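Local coordinates for protein aminoacyl-tRNA synthetase (Cryptosporidium parvum, PDB 5F9Z) that probably joins proline to its cognate tRNA in an ATP-dependent reaction, as a class II prolyl-tRNA synthetase, and here binds the inhibitor halofuginone together with an ATP analogue, at residues Ile40-Ile45 / Pro160-Arg165; Leu16-Asp21 / Ala27-Gln32; Val35-Ile40 / Lys291-Pro296. All coordinates share one frame; numbering follows the deposited sequence.

Interaction 1: Ile40-Ile45 / Pro160-Arg165; sequences IEYYDI and PTPFIR. With ANP (phosphoaminophosphonic acid-adenylate ester), chain D.
The tight part of this contact is Ile40 against Phe163, whose side chains approach from opposite directions. Ile40 CD1 lies 3.5 Å from Phe163 CZ, and CG1 is equally near that atom, so the outer end of the gamma-1 branch meets the far end of the ring obliquely. With CG1 anti to the carbonyl carbon (chi1 -74°), this branch faces the loop. Leu51, Ile280 and Ile284 close in around the phenyl ring.

The looser, outer side belongs to Tyr42, an exposed residue whose ring meets Pro162 only through CE1 and CG, 4.2 Å apart; its hydroxyl is hydrogen-bonded to Ser31 of helix 26-36. Between strands 144-153 and 168-178 of the class II catalytic core, the 160-165 loop pinches into a classic beta bulge, with Ile164 and Arg165 both facing Thr161. The bulge itself lines the nucleotide pocket, through Phe163, Ile164 and Arg165. Arg165 NH2 donates to O2G of the ATP analogue at 2.6 Å and 172°, while NH1 reaches O3G at 3.2 Å and 178°, two nearly straight bonds to one terminal phosphate. Glu156 forms a salt bridge with NH1, and on the base side Ile164 O lies 3.3 Å from C2 of the adenine.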
loop_
_atom_site.group_PDB
_atom_site.type_symbol
_atom_site.label_atom_id
_atom_site.label_comp_id
_atom_site.label_asym_id
_atom_site.label_seq_id
_atom_site.Cartn_x
_atom_site.Cartn_y
_atom_site.Cartn_z
ATOM N N ILE A 40 -0.813 13.718 -8.201
ATOM C CA ILE A 40 -1.522 14.320 -7.078
ATOM C C ILE A 40 -1.626 15.823 -7.294
ATOM O O ILE A 40 -0.679 16.462 -7.765
ATOM C CB ILE A 40 -0.805 14.005 -5.745
ATOM C CG1 ILE A 40 -1.032 12.547 -5.351
ATOM C CG2 ILE A 40 -1.261 14.938 -4.631
ATOM C CD1 ILE A 40 -2.477 12.223 -5.079
ATOM N N GLU A 41 -2.786 16.381 -6.960
ATOM C CA GLU A 41 -2.971 17.819 -6.830
ATOM C C GLU A 41 -3.371 18.124 -5.395
ATOM O O GLU A 41 -4.259 17.464 -4.843
ATOM C CB GLU A 41 -4.037 18.340 -7.799
ATOM C CG GLU A 41 -3.587 18.431 -9.247
ATOM C CD GLU A 41 -2.650 19.597 -9.503
ATOM O OE1 GLU A 41 -2.057 19.647 -10.601
ATOM O OE2 GLU A 41 -2.509 20.465 -8.615
ATOM N N TYR A 42 -2.712 19.108 -4.790
ATOM C CA TYR A 42 -3.070 19.513 -3.439
ATOM C C TYR A 42 -4.398 20.261 -3.449
ATOM O O TYR A 42 -4.689 21.036 -4.364
ATOM C CB TYR A 42 -1.971 20.383 -2.829
ATOM C CG TYR A 42 -0.716 19.616 -2.478
ATOM C CD1 TYR A 42 -0.651 18.845 -1.324
ATOM C CD2 TYR A 42 0.403 19.664 -3.297
ATOM C CE1 TYR A 42 0.493 18.143 -0.997
ATOM C CE2 TYR A 42 1.553 18.965 -2.977
ATOM C CZ TYR A 42 1.592 18.206 -1.827
ATOM O OH TYR A 42 2.735 17.509 -1.506
ATOM N N TYR A 43 -5.206 20.017 -2.423
ATOM C CA TYR A 43 -6.547 20.568 -2.321
ATOM C C TYR A 43 -6.585 21.649 -1.249
ATOM O O TYR A 43 -5.799 21.629 -0.297
ATOM C CB TYR A 43 -7.557 19.462 -1.998
ATOM C CG TYR A 43 -8.989 19.783 -2.361
ATOM C CD1 TYR A 43 -9.350 20.042 -3.677
ATOM C CD2 TYR A 43 -9.983 19.799 -1.393
ATOM C CE1 TYR A 43 -10.659 20.326 -4.014
ATOM C CE2 TYR A 43 -11.294 20.081 -1.722
ATOM C CZ TYR A 43 -11.626 20.343 -3.033
ATOM O OH TYR A 43 -12.932 20.625 -3.363
ATOM N N ASP A 44 -7.509 22.597 -1.410
ATOM C CA ASP A 44 -7.631 23.691 -0.453
ATOM C C ASP A 44 -8.235 23.254 0.876
ATOM O O ASP A 44 -8.373 24.088 1.777
ATOM C CB ASP A 44 -8.456 24.828 -1.062
ATOM C CG ASP A 44 -9.833 24.380 -1.511
ATOM O OD1 ASP A 44 -10.135 23.172 -1.420
ATOM O OD2 ASP A 44 -10.609 25.240 -1.975
ATOM N N ILE A 45 -8.598 21.983 1.017
ATOM C CA ILE A 45 -9.057 21.417 2.280
ATOM C C ILE A 45 -7.970 20.473 2.773
ATOM O O ILE A 45 -7.630 19.498 2.092
ATOM C CB ILE A 45 -10.403 20.696 2.123
ATOM C CG1 ILE A 45 -11.476 21.690 1.673
ATOM C CG2 ILE A 45 -10.801 20.019 3.425
ATOM C CD1 ILE A 45 -12.826 21.069 1.431
ATOM N N PRO A 160 -1.149 15.368 7.854
ATOM C CA PRO A 160 -1.520 14.512 6.724
ATOM C C PRO A 160 -0.359 14.318 5.764
ATOM O O PRO A 160 0.443 15.226 5.531
ATOM C CB PRO A 160 -2.671 15.277 6.062
ATOM C CG PRO A 160 -2.402 16.704 6.404
ATOM C CD PRO A 160 -1.796 16.691 7.784
ATOM N N THR A 161 -0.272 13.109 5.214
ATOM C CA THR A 161 0.699 12.774 4.187
ATOM C C THR A 161 -0.072 12.213 2.998
ATOM O O THR A 161 -0.978 11.384 3.190
ATOM C CB THR A 161 1.731 11.755 4.695
ATOM O OG1 THR A 161 2.380 12.269 5.864
ATOM C CG2 THR A 161 2.778 11.469 3.628
ATOM N N PRO A 162 0.224 12.653 1.776
ATOM C CA PRO A 162 -0.471 12.102 0.606
ATOM C C PRO A 162 -0.396 10.583 0.577
ATOM O O PRO A 162 0.656 9.989 0.833
ATOM C CB PRO A 162 0.278 12.734 -0.571
ATOM C CG PRO A 162 0.775 14.033 -0.026
ATOM C CD PRO A 162 1.121 13.765 1.416
ATOM N N PHE A 163 -1.540 9.957 0.290
ATOM C CA PHE A 163 -1.721 8.508 0.310
ATOM C C PHE A 163 -1.580 7.928 1.714
ATOM O O PHE A 163 -2.494 7.254 2.200
ATOM C CB PHE A 163 -0.735 7.815 -0.638
ATOM C CG PHE A 163 -0.848 8.262 -2.066
ATOM C CD1 PHE A 163 -1.928 7.877 -2.844
ATOM C CD2 PHE A 163 0.136 9.051 -2.638
ATOM C CE1 PHE A 163 -2.031 8.281 -4.161
ATOM C CE2 PHE A 163 0.040 9.456 -3.955
ATOM C CZ PHE A 163 -1.044 9.070 -4.717
ATOM N N ILE A 164 -0.445 8.188 2.371
ATOM C CA ILE A 164 -0.132 7.520 3.635
ATOM C C ILE A 164 -1.207 7.801 4.680
ATOM O O ILE A 164 -1.737 6.881 5.314
ATOM C CB ILE A 164 1.261 7.946 4.136
ATOM C CG1 ILE A 164 2.321 7.680 3.064
ATOM C CG2 ILE A 164 1.604 7.213 5.424
ATOM C CD1 ILE A 164 2.452 6.223 2.680
ATOM N N ARG A 165 -1.542 9.075 4.880
ATOM C CA ARG A 165 -2.554 9.465 5.863
ATOM C C ARG A 165 -3.312 10.667 5.309
ATOM O O ARG A 165 -2.818 11.797 5.358
ATOM C CB ARG A 165 -1.923 9.781 7.215
ATOM C CG ARG A 165 -2.931 10.148 8.291
ATOM C CD ARG A 165 -2.273 10.249 9.657
ATOM N NE ARG A 165 -1.587 9.014 10.023
ATOM C CZ ARG A 165 -2.189 7.953 10.553
ATOM N NH1 ARG A 165 -3.496 7.973 10.779
ATOM N NH2 ARG A 165 -1.485 6.870 10.855
HETATM P PG ANP D . -3.819 4.407 12.576
HETATM O O1G ANP D . -3.590 4.545 14.047
HETATM O O2G ANP D . -2.474 4.715 11.813
HETATM O O3G ANP D . -4.922 5.439 12.109
HETATM P PB ANP D . -5.961 2.672 12.013
HETATM O O1B ANP D . -6.552 1.723 13.095
HETATM O O2B ANP D . -6.625 4.007 12.112
HETATM N N3B ANP D . -4.303 2.819 12.231
HETATM P PA ANP D . -7.471 1.178 10.268
HETATM O O1A ANP D . -8.717 1.830 10.725
HETATM O O2A ANP D . -7.219 -0.200 10.885
HETATM O O3A ANP D . -6.199 2.073 10.594
HETATM O "O5'" ANP D . -7.521 1.101 8.685
HETATM C "C5'" ANP D . -6.985 -0.031 7.964
HETATM C "C4'" ANP D . -5.701 0.379 7.289
HETATM O "O4'" ANP D . -5.917 1.602 6.563
HETATM C "C3'" ANP D . -4.538 0.679 8.226
HETATM O "O3'" ANP D . -3.821 -0.512 8.530
HETATM C "C2'" ANP D . -3.689 1.656 7.406
HETATM O "O2'" ANP D . -2.756 0.971 6.578
HETATM C "C1'" ANP D . -4.735 2.382 6.549
HETATM N N9 ANP D . -5.072 3.724 7.013
HETATM C C8 ANP D . -5.459 4.091 8.276
HETATM N N7 ANP D . -5.711 5.371 8.407
HETATM C C5 ANP D . -5.481 5.882 7.139
HETATM C C6 ANP D . -5.573 7.185 6.611
HETATM N N6 ANP D . -5.936 8.253 7.324
HETATM N N1 ANP D . -5.274 7.354 5.302
HETATM C C2 ANP D . -4.909 6.288 4.582
HETATM N N3 ANP D . -4.788 5.017 4.972
HETATM C C4 ANP D . -5.090 4.879 6.269
#

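Interaction 2: Leu16-Asp21 / Ala27-Gln32; sequences LGITAD and ADWYSQ
Thr19 and Gln32 carry the polar half of a contact in which the loop ahead of helix 26-36 folds back along the helix's first turns, a local chain reversal with only five residues between the two segments. The side-chain amide of Gln32 is used at both ends. Its OE1 accepts from the backbone N of Thr19 at 2.9 Å with an N-H...O angle of 169°, the donor tilted out of the carbonyl plane. Its NE2 donates to Thr19 OG1, also at 2.9 Å but more bent, at 141°, with the hydroxyl close to the amide plane. OG1 sits between the backbone N and the carbonyl carbon of its own residue (chi1 64°), which turns it to the same amide that its main-chain N meets. OE1 also accepts from Lys36 NZ one turn further along the helix. These bonds fix the amide's rotation.

The apolar half is formed by Ile18, Ala20 and Trp29. CG2 of Ile18 meets the pyrrole side of the indole, 3.6 Å from Trp29 CD1, while Ile18 CD1 slides past Gln32 and comes within 3.9 Å of Gln32 CB. Ala20 points its methyl at the helix, between the side chains of Asp28 and Gln32, whereas its carbonyl O lies in the indole plane at the edge, 3.3 Å from Trp29 CD1. The indole NE1 bonds beyond the two segments, to Asp289 O, tying this first helix to the chain after helix 278-287.

Within the helix, Asp28 takes the same NE2 from a direction roughly opposite Thr19 OG1: Gln32 NE2 donates to Asp28 OD1 at 3.2 Å, in the amide plane but from above the carboxylate plane.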
loop_
_atom_site.group_PDB
_atom_site.type_symbol
_atom_site.label_atom_id
_atom_site.label_comp_id
_atom_site.label_asym_id
_atom_site.label_seq_id
_atom_site.Cartn_x
_atom_site.Cartn_y
_atom_site.Cartn_z
ATOM N N LEU A 16 11.910 20.787 -14.424
ATOM C CA LEU A 16 10.941 19.758 -14.773
ATOM C C LEU A 16 11.318 18.394 -14.217
ATOM O O LEU A 16 10.489 17.479 -14.249
ATOM C CB LEU A 16 10.783 19.678 -16.292
ATOM C CG LEU A 16 9.981 20.818 -16.922
ATOM C CD1 LEU A 16 9.918 20.663 -18.429
ATOM C CD2 LEU A 16 8.582 20.867 -16.328
ATOM N N GLY A 17 12.544 18.235 -13.720
ATOM C CA GLY A 17 12.931 17.057 -12.976
ATOM C C GLY A 17 12.710 17.248 -11.490
ATOM O O GLY A 17 12.072 18.200 -11.038
ATOM N N ILE A 18 13.258 16.319 -10.714
ATOM C CA ILE A 18 13.164 16.358 -9.260
ATOM C C ILE A 18 14.426 17.022 -8.725
ATOM O O ILE A 18 15.540 16.541 -8.963
ATOM C CB ILE A 18 12.974 14.954 -8.670
ATOM C CG1 ILE A 18 11.790 14.254 -9.341
ATOM C CG2 ILE A 18 12.762 15.033 -7.168
ATOM C CD1 ILE A 18 10.488 15.024 -9.245
ATOM N N THR A 19 14.249 18.132 -8.009
ATOM C CA THR A 19 15.375 18.900 -7.496
ATOM C C THR A 19 15.743 18.530 -6.066
ATOM O O THR A 19 16.895 18.722 -5.664
ATOM C CB THR A 19 15.066 20.397 -7.561
ATOM O OG1 THR A 19 13.957 20.694 -6.704
ATOM C CG2 THR A 19 14.717 20.808 -8.986
ATOM N N ALA A 20 14.796 18.005 -5.295
ATOM C CA ALA A 20 15.043 17.645 -3.910
ATOM C C ALA A 20 15.592 16.228 -3.816
ATOM O O ALA A 20 15.094 15.306 -4.468
ATOM C CB ALA A 20 13.764 17.766 -3.082
ATOM N N ASP A 21 16.620 16.069 -2.991
ATOM C CA ASP A 21 17.254 14.774 -2.797
ATOM C C ASP A 21 16.373 13.877 -1.934
ATOM O O ASP A 21 15.813 14.315 -0.926
ATOM C CB ASP A 21 18.623 14.982 -2.153
ATOM C CG ASP A 21 19.391 13.702 -1.983
ATOM O OD1 ASP A 21 19.278 13.090 -0.901
ATOM O OD2 ASP A 21 20.121 13.321 -2.924
ATOM N N ALA A 27 10.800 14.904 2.432
ATOM C CA ALA A 27 9.471 15.498 2.321
ATOM C C ALA A 27 9.326 16.294 1.031
ATOM O O ALA A 27 8.312 16.180 0.332
ATOM C CB ALA A 27 9.185 16.383 3.534
ATOM N N ASP A 28 10.333 17.103 0.696
ATOM C CA ASP A 28 10.285 17.860 -0.549
ATOM C C ASP A 28 10.409 16.939 -1.757
ATOM O O ASP A 28 9.788 17.185 -2.798
ATOM C CB ASP A 28 11.385 18.921 -0.559
ATOM C CG ASP A 28 11.276 19.868 -1.737
ATOM O OD1 ASP A 28 10.167 19.994 -2.299
ATOM O OD2 ASP A 28 12.296 20.492 -2.097
ATOM N N TRP A 29 11.204 15.872 -1.638
ATOM C CA TRP A 29 11.302 14.900 -2.722
ATOM C C TRP A 29 9.960 14.230 -2.982
ATOM O O TRP A 29 9.550 14.068 -4.137
ATOM C CB TRP A 29 12.367 13.850 -2.397
ATOM C CG TRP A 29 12.398 12.704 -3.367
ATOM C CD1 TRP A 29 13.142 12.615 -4.507
ATOM C CD2 TRP A 29 11.651 11.482 -3.282
ATOM N NE1 TRP A 29 12.906 11.416 -5.135
ATOM C CE2 TRP A 29 11.994 10.703 -4.405
ATOM C CE3 TRP A 29 10.725 10.972 -2.366
ATOM C CZ2 TRP A 29 11.443 9.445 -4.636
ATOM C CZ3 TRP A 29 10.178 9.723 -2.598
ATOM C CH2 TRP A 29 10.539 8.973 -3.723
ATOM N N TYR A 30 9.261 13.832 -1.916
ATOM C CA TYR A 30 7.982 13.150 -2.077
ATOM C C TYR A 30 6.949 14.062 -2.725
ATOM O O TYR A 30 6.170 13.622 -3.578
ATOM C CB TYR A 30 7.490 12.648 -0.718
ATOM C CG TYR A 30 6.239 11.803 -0.776
ATOM C CD1 TYR A 30 6.209 10.620 -1.501
ATOM C CD2 TYR A 30 5.093 12.178 -0.084
ATOM C CE1 TYR A 30 5.070 9.839 -1.551
ATOM C CE2 TYR A 30 3.948 11.404 -0.127
ATOM C CZ TYR A 30 3.943 10.235 -0.861
ATOM O OH TYR A 30 2.806 9.461 -0.906
ATOM N N SER A 31 6.937 15.342 -2.345
ATOM C CA SER A 31 5.979 16.280 -2.921
ATOM C C SER A 31 6.246 16.501 -4.406
ATOM O O SER A 31 5.319 16.478 -5.222
ATOM C CB SER A 31 6.023 17.605 -2.163
ATOM O OG SER A 31 5.120 18.542 -2.726
ATOM N N GLN A 32 7.512 16.716 -4.775
ATOM C CA GLN A 32 7.840 16.945 -6.179
ATOM C C GLN A 32 7.551 15.713 -7.027
ATOM O O GLN A 32 7.129 15.834 -8.183
ATOM C CB GLN A 32 9.306 17.354 -6.323
ATOM C CG GLN A 32 9.660 18.687 -5.689
ATOM C CD GLN A 32 11.081 19.116 -6.006
ATOM O OE1 GLN A 32 11.575 18.895 -7.112
ATOM N NE2 GLN A 32 11.748 19.727 -5.033
#

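Interaction 3: Val35-Ile40 / Lys291-Pro296; sequences VKSEMI and KGLVLP
Met39 and Leu293 reach toward each other tip to tip, and the methionine can be followed outward from its backbone. CB starts it toward the 291-296 loop. CG is the first atom to make contact, 4.1 Å from Leu293 CD1. Because the chain runs extended beyond CG (chi2 -165°, chi3 166°), the two outer atoms go on in the same direction instead of folding back. SD faces both Leu293 methyls, 3.8 Å from CD1 and 4.0 Å from CD2. The terminal CE touches most: it is 3.6 Å from Leu293 CD1 and, at 4.1 Å, also meets Leu295 CD2. Trp54 and Ile58 of helix 53-71 and Ile284 of helix 278-287 also touch the Met39 side chain.

Leu293 CD1 is shared, for Ser37 packs on it as well, CB at 3.5 Å and OG at 3.4 Å. That hydroxyl has its polar need met inside the helix, by Val33 O, so toward the leucine it offers only van der Waals contact.

All four touching residues are buried, and apart from the serine hydroxyl the contact is apolar. It sits where helix 26-36 ends: Glu38, with phi 61°, is the first residue to leave helical geometry, and Glu38 N bonds back to Val35 O at 2.9 Å. The leucines of the loop thus pack beside a helix C-terminus closed by a Schellman motif.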
loop_
_atom_site.group_PDB
_atom_site.type_symbol
_atom_site.label_atom_id
_atom_site.label_comp_id
_atom_site.label_asym_id
_atom_site.label_seq_id
_atom_site.Cartn_x
_atom_site.Cartn_y
_atom_site.Cartn_z
ATOM N N VAL A 35 3.677 15.368 -7.521
ATOM C CA VAL A 35 3.074 16.496 -8.227
ATOM C C VAL A 35 3.554 16.569 -9.671
ATOM O O VAL A 35 2.746 16.605 -10.602
ATOM C CB VAL A 35 3.361 17.812 -7.473
ATOM C CG1 VAL A 35 3.021 19.010 -8.345
ATOM C CG2 VAL A 35 2.570 17.859 -6.177
ATOM N N LYS A 36 4.873 16.586 -9.881
ATOM C CA LYS A 36 5.416 16.731 -11.227
ATOM C C LYS A 36 5.106 15.533 -12.115
ATOM O O LYS A 36 5.104 15.675 -13.343
ATOM C CB LYS A 36 6.927 16.958 -11.167
ATOM C CG LYS A 36 7.322 18.258 -10.488
ATOM C CD LYS A 36 8.829 18.423 -10.437
ATOM C CE LYS A 36 9.214 19.739 -9.780
ATOM N NZ LYS A 36 10.689 19.929 -9.734
ATOM N N SER A 37 4.848 14.364 -11.533
ATOM C CA SER A 37 4.442 13.203 -12.313
ATOM C C SER A 37 2.954 13.200 -12.632
ATOM O O SER A 37 2.470 12.233 -13.231
ATOM C CB SER A 37 4.805 11.916 -11.574
ATOM O OG SER A 37 4.036 11.778 -10.391
ATOM N N GLU A 38 2.227 14.250 -12.241
ATOM C CA GLU A 38 0.787 14.361 -12.479
ATOM C C GLU A 38 0.023 13.236 -11.786
ATOM O O GLU A 38 -0.947 12.694 -12.320
ATOM C CB GLU A 38 0.475 14.403 -13.975
ATOM C CG GLU A 38 1.093 15.596 -14.684
ATOM C CD GLU A 38 0.824 15.596 -16.172
ATOM O OE1 GLU A 38 0.953 14.524 -16.802
ATOM O OE2 GLU A 38 0.477 16.668 -16.711
ATOM N N MET A 39 0.471 12.878 -10.583
ATOM C CA MET A 39 -0.237 11.921 -9.743
ATOM C C MET A 39 -1.218 12.601 -8.799
ATOM O O MET A 39 -2.341 12.117 -8.618
ATOM C CB MET A 39 0.758 11.099 -8.920
ATOM C CG MET A 39 1.164 9.772 -9.526
ATOM S SD MET A 39 1.969 8.742 -8.286
ATOM C CE MET A 39 1.957 7.149 -9.099
ATOM N N ILE A 40 -0.813 13.718 -8.201
ATOM C CA ILE A 40 -1.522 14.320 -7.078
ATOM C C ILE A 40 -1.626 15.823 -7.294
ATOM O O ILE A 40 -0.679 16.462 -7.765
ATOM C CB ILE A 40 -0.805 14.005 -5.745
ATOM C CG1 ILE A 40 -1.032 12.547 -5.351
ATOM C CG2 ILE A 40 -1.261 14.938 -4.631
ATOM C CD1 ILE A 40 -2.477 12.223 -5.079
ATOM N N LYS A 291 15.217 10.877 -10.028
ATOM C CA LYS A 291 14.619 11.252 -11.302
ATOM C C LYS A 291 13.102 11.335 -11.237
ATOM O O LYS A 291 12.487 11.921 -12.135
ATOM C CB LYS A 291 15.015 10.257 -12.396
ATOM C CG LYS A 291 16.504 10.154 -12.637
ATOM C CD LYS A 291 16.795 9.172 -13.754
ATOM C CE LYS A 291 18.283 9.041 -13.991
ATOM N NZ LYS A 291 18.570 8.169 -15.159
ATOM N N GLY A 292 12.489 10.762 -10.204
ATOM C CA GLY A 292 11.048 10.776 -10.073
ATOM C C GLY A 292 10.476 9.415 -9.740
ATOM O O GLY A 292 11.097 8.633 -9.014
ATOM N N LEU A 293 9.294 9.121 -10.272
ATOM C CA LEU A 293 8.642 7.850 -10.000
ATOM C C LEU A 293 9.436 6.685 -10.578
ATOM O O LEU A 293 10.093 6.800 -11.617
ATOM C CB LEU A 293 7.231 7.830 -10.587
ATOM C CG LEU A 293 6.110 8.587 -9.882
ATOM C CD1 LEU A 293 4.848 8.486 -10.714
ATOM C CD2 LEU A 293 5.877 8.022 -8.492
ATOM N N VAL A 294 9.372 5.556 -9.881
ATOM C CA VAL A 294 9.772 4.260 -10.413
ATOM C C VAL A 294 8.614 3.318 -10.121
ATOM O O VAL A 294 8.364 2.978 -8.959
ATOM C CB VAL A 294 11.076 3.738 -9.797
ATOM C CG1 VAL A 294 11.343 2.317 -10.263
ATOM C CG2 VAL A 294 12.239 4.646 -10.168
ATOM N N LEU A 295 7.899 2.918 -11.159
ATOM C CA LEU A 295 6.700 2.140 -10.916
ATOM C C LEU A 295 6.906 0.686 -11.312
ATOM O O LEU A 295 7.562 0.406 -12.322
ATOM C CB LEU A 295 5.512 2.714 -11.696
ATOM C CG LEU A 295 5.180 4.175 -11.386
ATOM C CD1 LEU A 295 4.099 4.694 -12.316
ATOM C CD2 LEU A 295 4.759 4.329 -9.933
ATOM N N PRO A 296 6.382 -0.255 -10.532
ATOM C CA PRO A 296 6.384 -1.653 -10.955
ATOM C C PRO A 296 5.600 -1.815 -12.243
ATOM O O PRO A 296 4.550 -1.179 -12.421
ATOM C CB PRO A 296 5.699 -2.380 -9.787
ATOM C CG PRO A 296 5.878 -1.472 -8.618
ATOM C CD PRO A 296 5.830 -0.084 -9.178
#

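Helix 26-36 and the chain that follows it run through all three contacts. Interaction 2 lies along the helix's early turns, interaction 3 packs its C-terminal end, and interaction 1 uses strand 40-42 just beyond; Ile40 is common to the ranges of interactions 1 and 3. Interactions 1 and 3 are largely buried and apolar across their segments, whereas the partly buried interaction 2 adds an amide network near the surface. Centres of interactions 2 and 3 lie about 10 Å apart, linked by Gly17 O and Lys36 NZ. Tyr30 joins interaction 2 to interaction 1 through Pro162 O, and interaction 1 alone extends to the nucleotide.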